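Local coordinates for outer surface protein (Bacillus cereus ATCC 14579, PDB 1X7F), which is of unknown function but probably acts as a 6-phospho-N-acetylmuramidase, a glycosidase that cleaves a phosphorylated cell-wall sugar, at residues V90-A95 and L115-I120; S32-H37 and R57-L62. One frame throughout, in Å; residues are numbered along the deposited sequence. Where two conformers were deposited one is given.

Contact 1 (V90-A95 and L115-I120); sequences VILDVA and LGADGI
D118 and V90 hold each other through two hydrogen bonds just where strands 89-94 and 119-122 come together. With CG lying beside its own backbone N (chi1 -68°), D118 swings its carboxylate along the facing backbone, and OD2 receives V90 N at 2.8 Å. The bond is nearly straight and uses the anti side of the carboxylate oxygen, 20° out of its plane. In return D118 N donates to V90 O at 2.7 Å, in the plane of that carbonyl, and G119 N adds a weak bond to the same oxygen at 3.2 Å. Both backbone polar atoms of V90 are thus tied to the incoming chain before regular pairing starts. Parallel pairing then sets I91 beside G119 and L92 beside I120, with L92 N bonded to G119 O at 3.0 Å.

The two sheet faces are packed differently. On the I91 face, I91 CG1 lies beside its backbone N, and a second bend brings I91 CD1 back to 3.7 Å from G119 CA, a methyl packed directly on the bare backbone of G119. On the L92 face, the L92 and L115 side chains cross at about a right angle, their CD1 methyls 3.6 Å apart. L92 CD1 also rests on A117 CB at 3.9 Å, so one branch bridges the helix end and the connection to the strand. A Schellman motif ends helix 110-115: G116, with positive phi, is its C-prime residue, and A117 N bonds to F112 O.

L92 and I120 both lie against F112 of helix 110-115, while V90 and L115 meet at I80 of helix 74-85. Along its other edge strand 89-94 pairs with strand 55-62.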
ATOM      1  N   VAL A  90       5.176   6.840  16.530  1.00 39.59           N
ATOM      2  CA  VAL A  90       5.730   8.101  16.015  1.00 38.46           C
ATOM      3  C   VAL A  90       7.195   7.963  15.577  1.00 38.33           C
ATOM      4  O   VAL A  90       8.072   7.666  16.391  1.00 37.93           O
ATOM      5  CB  VAL A  90       5.550   9.270  17.036  1.00 38.49           C
ATOM      6  CG1 VAL A  90       6.238  10.542  16.548  1.00 38.40           C
ATOM      7  CG2 VAL A  90       4.069   9.540  17.301  1.00 36.51           C
ATOM      8  N   ILE A  91       7.442   8.170  14.285  1.00 38.13           N
ATOM      9  CA  ILE A  91       8.807   8.205  13.753  1.00 38.53           C
ATOM     10  C   ILE A  91       9.198   9.645  13.392  1.00 39.84           C
ATOM     11  O   ILE A  91       8.538  10.290  12.567  1.00 38.24           O
ATOM     12  CB  ILE A  91       8.988   7.233  12.549  1.00 37.97           C
ATOM     13  CG1 ILE A  91       8.584   5.789  12.919  1.00 37.09           C
ATOM     14  CG2 ILE A  91      10.421   7.282  12.010  1.00 37.36           C
ATOM     15  CD1 ILE A  91       9.356   5.171  14.118  1.00 35.09           C
ATOM     16  N   LEU A  92      10.257  10.136  14.042  1.00 41.14           N
ATOM     17  CA  LEU A  92      10.792  11.485  13.809  1.00 43.96           C
ATOM     18  C   LEU A  92      11.904  11.532  12.768  1.00 45.32           C
ATOM     19  O   LEU A  92      12.883  10.793  12.850  1.00 44.75           O
ATOM     20  CB  LEU A  92      11.322  12.102  15.108  1.00 43.90           C
ATOM     21  CG  LEU A  92      10.539  13.227  15.792  1.00 45.75           C
ATOM     22  CD1 LEU A  92      11.163  13.531  17.150  1.00 46.34           C
ATOM     23  CD2 LEU A  92      10.498  14.499  14.939  1.00 46.96           C
ATOM     24  N   ASP A  93      11.735  12.410  11.785  1.00 47.92           N
ATOM     25  CA  ASP A  93      12.828  12.783  10.893  1.00 51.05           C
ATOM     26  C   ASP A  93      13.286  14.206  11.220  1.00 52.07           C
ATOM     27  O   ASP A  93      12.571  15.182  10.973  1.00 52.53           O
ATOM     28  CB  ASP A  93      12.413  12.667   9.426  1.00 51.21           C
ATOM     29  CG  ASP A  93      13.596  12.485   8.497  1.00 53.23           C
ATOM     30  OD1 ASP A  93      14.724  12.895   8.870  1.00 55.58           O
ATOM     31  OD2 ASP A  93      13.489  11.940   7.375  1.00 55.71           O
ATOM     32  N   VAL A  94      14.472  14.309  11.803  1.00 53.99           N
ATOM     33  CA  VAL A  94      15.023  15.607  12.201  1.00 55.88           C
ATOM     34  C   VAL A  94      16.212  15.955  11.298  1.00 56.92           C
ATOM     35  O   VAL A  94      17.077  15.108  11.045  1.00 57.10           O
ATOM     36  CB  VAL A  94      15.419  15.629  13.714  1.00 55.97           C
ATOM     37  CG1 VAL A  94      15.910  17.010  14.146  1.00 55.38           C
ATOM     38  CG2 VAL A  94      14.241  15.192  14.591  1.00 56.42           C
ATOM     39  N   ALA A  95      16.220  17.186  10.787  1.00 58.37           N
ATOM     40  CA  ALA A  95      17.324  17.693   9.964  1.00 59.78           C
ATOM     41  C   ALA A  95      18.639  17.734  10.763  1.00 60.49           C
ATOM     42  O   ALA A  95      18.704  18.370  11.825  1.00 60.14           O
ATOM     43  CB  ALA A  95      16.986  19.075   9.406  1.00 59.66           C
ATOM     44  N   LEU A 115      10.634  13.742  23.793  1.00 44.38           N
ATOM     45  CA  LEU A 115       9.478  14.141  22.987  1.00 44.48           C
ATOM     46  C   LEU A 115       8.364  13.103  23.027  1.00 44.03           C
ATOM     47  O   LEU A 115       7.184  13.452  23.003  1.00 44.05           O
ATOM     48  CB  LEU A 115       9.872  14.387  21.526  1.00 44.15           C
ATOM     49  CG  LEU A 115      10.627  15.660  21.145  1.00 44.29           C
ATOM     50  CD1 LEU A 115      10.361  15.957  19.683  1.00 41.88           C
ATOM     51  CD2 LEU A 115      10.239  16.856  22.022  1.00 42.87           C
ATOM     52  N   GLY A 116       8.753  11.832  23.088  1.00 43.80           N
ATOM     53  CA  GLY A 116       7.802  10.717  23.096  1.00 43.45           C
ATOM     54  C   GLY A 116       7.769   9.984  21.768  1.00 42.92           C
ATOM     55  O   GLY A 116       6.838   9.219  21.486  1.00 43.19           O
ATOM     56  N   ALA A 117       8.780  10.249  20.940  1.00 42.16           N
ATOM     57  CA  ALA A 117       8.958   9.571  19.666  1.00 40.75           C
ATOM     58  C   ALA A 117       9.305   8.105  19.901  1.00 40.20           C
ATOM     59  O   ALA A 117       9.930   7.754  20.905  1.00 40.00           O
ATOM     60  CB  ALA A 117      10.044  10.248  18.863  1.00 40.73           C
ATOM     61  N   ASP A 118       8.887   7.258  18.967  1.00 39.54           N
ATOM     62  CA  ASP A 118       9.089   5.814  19.061  1.00 38.95           C
ATOM     63  C   ASP A 118      10.328   5.381  18.294  1.00 38.17           C
ATOM     64  O   ASP A 118      10.847   4.278  18.500  1.00 37.42           O
ATOM     65  CB  ASP A 118       7.848   5.083  18.539  1.00 39.19           C
ATOM     66  CG  ASP A 118       6.641   5.281  19.438  1.00 39.61           C
ATOM     67  OD1 ASP A 118       6.587   4.628  20.498  1.00 43.57           O
ATOM     68  OD2 ASP A 118       5.707   6.068  19.179  1.00 39.48           O
ATOM     69  N   GLY A 119      10.788   6.264  17.408  1.00 37.53           N
ATOM     70  CA  GLY A 119      11.946   6.007  16.568  1.00 36.23           C
ATOM     71  C   GLY A 119      12.392   7.225  15.789  1.00 35.98           C
ATOM     72  O   GLY A 119      11.724   8.256  15.787  1.00 34.62           O
ATOM     73  N   ILE A 120      13.542   7.096  15.139  1.00 36.56           N
ATOM     74  CA  ILE A 120      14.106   8.152  14.309  1.00 37.69           C
ATOM     75  C   ILE A 120      14.492   7.600  12.948  1.00 38.51           C
ATOM     76  O   ILE A 120      14.926   6.449  12.841  1.00 38.13           O
ATOM     77  CB  ILE A 120      15.345   8.820  14.975  1.00 37.32           C
ATOM     78  CG1 ILE A 120      16.309   7.765  15.526  1.00 36.54           C
ATOM     79  CG2 ILE A 120      14.916   9.825  16.043  1.00 37.01           C
ATOM     80  CD1 ILE A 120      17.733   8.247  15.599  1.00 38.41           C
TER

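Contact 2 (S32-H37 and R57-L62); sequences SLYPEH and RIFTCL
S32 pairs with F59 and L33 with T60 in the parallel strands of a beta-alpha-beta unit, strand 28-33, helix 40-51, strand 55-62, which fits a (beta/alpha)8 barrel. L33 N donates to F59 O at 2.9 Å; C61 N returns a weak bond to L33 O. On the helix-facing side, L33 CG packs on I58 CG2 at 4.1 Å, with I47 of helix 40-51 touching both residues.

Y34 follows where strand 28-33 has ended. From its CB, CG is set beside the backbone N (chi1 -54°), carrying the ring back toward strand 55-62. Y34 CD2 then meets C61 CB at 3.5 Å and Y34 CE2 meets the same carbon at 3.6 Å. C61 SG stands at the ring edge, 5.2 Å from the ring centroid, a sulfur-aromatic contact. At the tip, OH comes near the edge of the F59 ring and hydrogen-bonds G250 O, fixing the far end of the side chain.

F59, which also stacks edge-to-face with F203, has S32 at its rim: S32 OG, hydrogen-bonded to I249 O, lies near the ring plane, 3.3 Å from F59 CD2.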
ATOM      1  N   SER A  32       1.473  11.593   7.599  1.00 35.05           N
ATOM      2  CA  SER A  32       2.615  12.468   7.876  1.00 34.77           C
ATOM      3  C   SER A  32       2.158  13.780   8.477  1.00 35.63           C
ATOM      4  O   SER A  32       1.067  14.249   8.154  1.00 36.53           O
ATOM      5  CB  SER A  32       3.439  12.717   6.608  1.00 34.35           C
ATOM      6  OG  SER A  32       4.071  11.520   6.204  1.00 32.13           O
ATOM      7  N   LEU A  33       2.993  14.358   9.352  1.00 35.93           N
ATOM      8  CA  LEU A  33       2.780  15.703   9.899  1.00 36.27           C
ATOM      9  C   LEU A  33       3.965  16.626   9.621  1.00 36.22           C
ATOM     10  O   LEU A  33       5.107  16.181   9.526  1.00 36.00           O
ATOM     11  CB  LEU A  33       2.523  15.667  11.422  1.00 36.68           C
ATOM     12  CG  LEU A  33       1.344  14.841  11.947  1.00 37.36           C
ATOM     13  CD1 LEU A  33       1.278  14.960  13.461  1.00 38.99           C
ATOM     14  CD2 LEU A  33       0.041  15.294  11.322  1.00 37.13           C
ATOM     15  N   TYR A  34       3.677  17.920   9.495  1.00 36.13           N
ATOM     16  CA  TYR A  34       4.705  18.949   9.318  1.00 35.37           C
ATOM     17  C   TYR A  34       4.253  20.111  10.167  1.00 35.35           C
ATOM     18  O   TYR A  34       3.757  21.112   9.646  1.00 35.59           O
ATOM     19  CB  TYR A  34       4.865  19.341   7.830  1.00 35.40           C
ATOM     20  CG  TYR A  34       5.120  18.133   6.945  1.00 35.25           C
ATOM     21  CD1 TYR A  34       4.064  17.438   6.367  1.00 33.63           C
ATOM     22  CD2 TYR A  34       6.412  17.658   6.740  1.00 35.04           C
ATOM     23  CE1 TYR A  34       4.288  16.304   5.578  1.00 36.52           C
ATOM     24  CE2 TYR A  34       6.646  16.524   5.972  1.00 36.54           C
ATOM     25  CZ  TYR A  34       5.584  15.857   5.390  1.00 35.93           C
ATOM     26  OH  TYR A  34       5.821  14.739   4.631  1.00 36.49           O
ATOM     27  N   PRO A  35       4.405  19.976  11.489  1.00 35.51           N
ATOM     28  CA  PRO A  35       3.807  20.923  12.425  1.00 35.68           C
ATOM     29  C   PRO A  35       4.185  22.390  12.188  1.00 35.66           C
ATOM     30  O   PRO A  35       3.375  23.281  12.462  1.00 34.90           O
ATOM     31  CB  PRO A  35       4.308  20.427  13.789  1.00 36.02           C
ATOM     32  CG  PRO A  35       4.567  18.981  13.564  1.00 35.30           C
ATOM     33  CD  PRO A  35       5.169  18.930  12.195  1.00 34.85           C
ATOM     34  N   GLU A  36       5.388  22.639  11.678  0.50 35.96           N
ATOM     35  CA  GLU A  36       5.838  24.018  11.441  0.50 36.73           C
ATOM     36  C   GLU A  36       5.059  24.701  10.315  0.50 37.03           C
ATOM     37  O   GLU A  36       4.976  25.927  10.272  0.50 37.08           O
ATOM     38  CB  GLU A  36       7.348  24.082  11.187  0.50 36.64           C
ATOM     39  CG  GLU A  36       7.804  23.509   9.856  0.50 36.93           C
ATOM     40  CD  GLU A  36       9.290  23.234   9.834  0.50 37.19           C
ATOM     41  OE1 GLU A  36       9.707  22.212  10.421  0.50 37.04           O
ATOM     42  OE2 GLU A  36      10.035  24.034   9.228  0.50 37.43           O
ATOM     43  N   HIS A  37       4.479  23.899   9.424  1.00 37.51           N
ATOM     44  CA  HIS A  37       3.650  24.417   8.330  1.00 37.93           C
ATOM     45  C   HIS A  37       2.159  24.467   8.679  1.00 37.83           C
ATOM     46  O   HIS A  37       1.320  24.665   7.792  1.00 38.18           O
ATOM     47  CB  HIS A  37       3.853  23.578   7.065  1.00 37.67           C
ATOM     48  CG  HIS A  37       5.264  23.563   6.568  1.00 38.38           C
ATOM     49  ND1 HIS A  37       6.043  24.700   6.502  1.00 37.04           N
ATOM     50  CD2 HIS A  37       6.033  22.551   6.101  1.00 38.53           C
ATOM     51  CE1 HIS A  37       7.233  24.386   6.024  1.00 38.32           C
ATOM     52  NE2 HIS A  37       7.252  23.090   5.766  1.00 39.43           N
ATOM     53  N   ARG A  57       0.269   4.786  12.740  1.00 35.63           N
ATOM     54  CA  ARG A  57       1.657   5.172  12.539  1.00 36.64           C
ATOM     55  C   ARG A  57       1.713   6.626  12.060  1.00 36.66           C
ATOM     56  O   ARG A  57       0.878   7.050  11.253  1.00 36.35           O
ATOM     57  CB  ARG A  57       2.315   4.215  11.525  1.00 37.15           C
ATOM     58  CG  ARG A  57       3.763   4.550  11.176  1.00 38.16           C
ATOM     59  CD  ARG A  57       4.502   3.462  10.409  1.00 36.94           C
ATOM     60  NE  ARG A  57       5.877   3.878  10.152  1.00 37.86           N
ATOM     61  CZ  ARG A  57       6.865   3.078   9.760  1.00 39.19           C
ATOM     62  NH1 ARG A  57       6.675   1.775   9.582  1.00 36.68           N
ATOM     63  NH2 ARG A  57       8.067   3.588   9.555  1.00 37.90           N
ATOM     64  N   ILE A  58       2.683   7.380  12.579  1.00 36.42           N
ATOM     65  CA  ILE A  58       2.921   8.762  12.167  1.00 36.97           C
ATOM     66  C   ILE A  58       4.373   8.978  11.704  1.00 38.10           C
ATOM     67  O   ILE A  58       5.321   8.549  12.373  1.00 38.03           O
ATOM     68  CB  ILE A  58       2.578   9.757  13.319  1.00 37.71           C
ATOM     69  CG1 ILE A  58       1.088   9.703  13.671  1.00 36.43           C
ATOM     70  CG2 ILE A  58       2.973  11.190  12.929  1.00 36.77           C
ATOM     71  CD1 ILE A  58       0.690  10.671  14.761  1.00 35.63           C
ATOM     72  N   PHE A  59       4.530   9.639  10.559  1.00 38.26           N
ATOM     73  CA  PHE A  59       5.822  10.171  10.134  1.00 39.07           C
ATOM     74  C   PHE A  59       5.850  11.675  10.391  1.00 39.74           C
ATOM     75  O   PHE A  59       5.016  12.419   9.902  1.00 39.34           O
ATOM     76  CB  PHE A  59       6.102   9.869   8.660  1.00 38.30           C
ATOM     77  CG  PHE A  59       7.343  10.555   8.127  1.00 39.52           C
ATOM     78  CD1 PHE A  59       8.618  10.115   8.503  1.00 39.90           C
ATOM     79  CD2 PHE A  59       7.237  11.663   7.273  1.00 38.85           C
ATOM     80  CE1 PHE A  59       9.777  10.758   8.020  1.00 41.71           C
ATOM     81  CE2 PHE A  59       8.383  12.319   6.785  1.00 39.62           C
ATOM     82  CZ  PHE A  59       9.660  11.864   7.159  1.00 40.01           C
ATOM     83  N   THR A  60       6.792  12.132  11.192  1.00 42.43           N
ATOM     84  CA  THR A  60       6.847  13.563  11.467  1.00 45.20           C
ATOM     85  C   THR A  60       8.209  14.160  11.176  1.00 45.56           C
ATOM     86  O   THR A  60       9.246  13.516  11.355  1.00 45.33           O
ATOM     87  CB  THR A  60       6.336  13.918  12.878  1.00 45.64           C
ATOM     88  OG1 THR A  60       6.634  15.291  13.145  1.00 48.29           O
ATOM     89  CG2 THR A  60       7.107  13.173  13.962  1.00 47.51           C
ATOM     90  N   CYS A  61       8.169  15.407  10.728  1.00 46.75           N
ATOM     91  CA  CYS A  61       9.306  16.070  10.131  1.00 47.11           C
ATOM     92  C   CYS A  61       9.645  17.381  10.841  1.00 47.39           C
ATOM     93  O   CYS A  61       8.823  18.303  10.895  1.00 47.05           O
ATOM     94  CB  CYS A  61       8.971  16.341   8.675  1.00 47.35           C
ATOM     95  SG  CYS A  61      10.380  16.627   7.626  1.00 47.73           S
ATOM     96  N   LEU A  62      10.856  17.454  11.385  1.00 47.93           N
ATOM     97  CA  LEU A  62      11.343  18.674  12.017  1.00 49.02           C
ATOM     98  C   LEU A  62      12.378  19.317  11.105  1.00 49.00           C
ATOM     99  O   LEU A  62      13.528  18.874  11.035  1.00 49.01           O
ATOM    100  CB  LEU A  62      11.905  18.386  13.418  1.00 48.77           C
ATOM    101  CG  LEU A  62      12.524  19.507  14.272  1.00 49.61           C
ATOM    102  CD1 LEU A  62      11.619  20.748  14.439  1.00 50.30           C
ATOM    103  CD2 LEU A  62      12.939  18.956  15.637  1.00 49.69           C
TER

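In the fold
Contact 2 comes first along the chain, both its segments preceding those of contact 1, and their centres lie about 9 Å apart in one parallel sheet. Strands 28-33, 55-62, 89-94 and 119-122 stand side by side in sequence order, as in a (beta/alpha)8 barrel; contact 2 joins the first and second strands of this sheet and contact 1 the third and fourth. The seam between them is closed by probable backbone hydrogen bonds, D93 N to T60 O at 2.8 Å and D93 O to L62 N at 2.9 Å. D93 CB packs on F59 CE1 on one face, and L92 CD2 on T60 CG2 on the other. Both contacts belong to the N-terminal part, away from the mixed sheet formed by later strands.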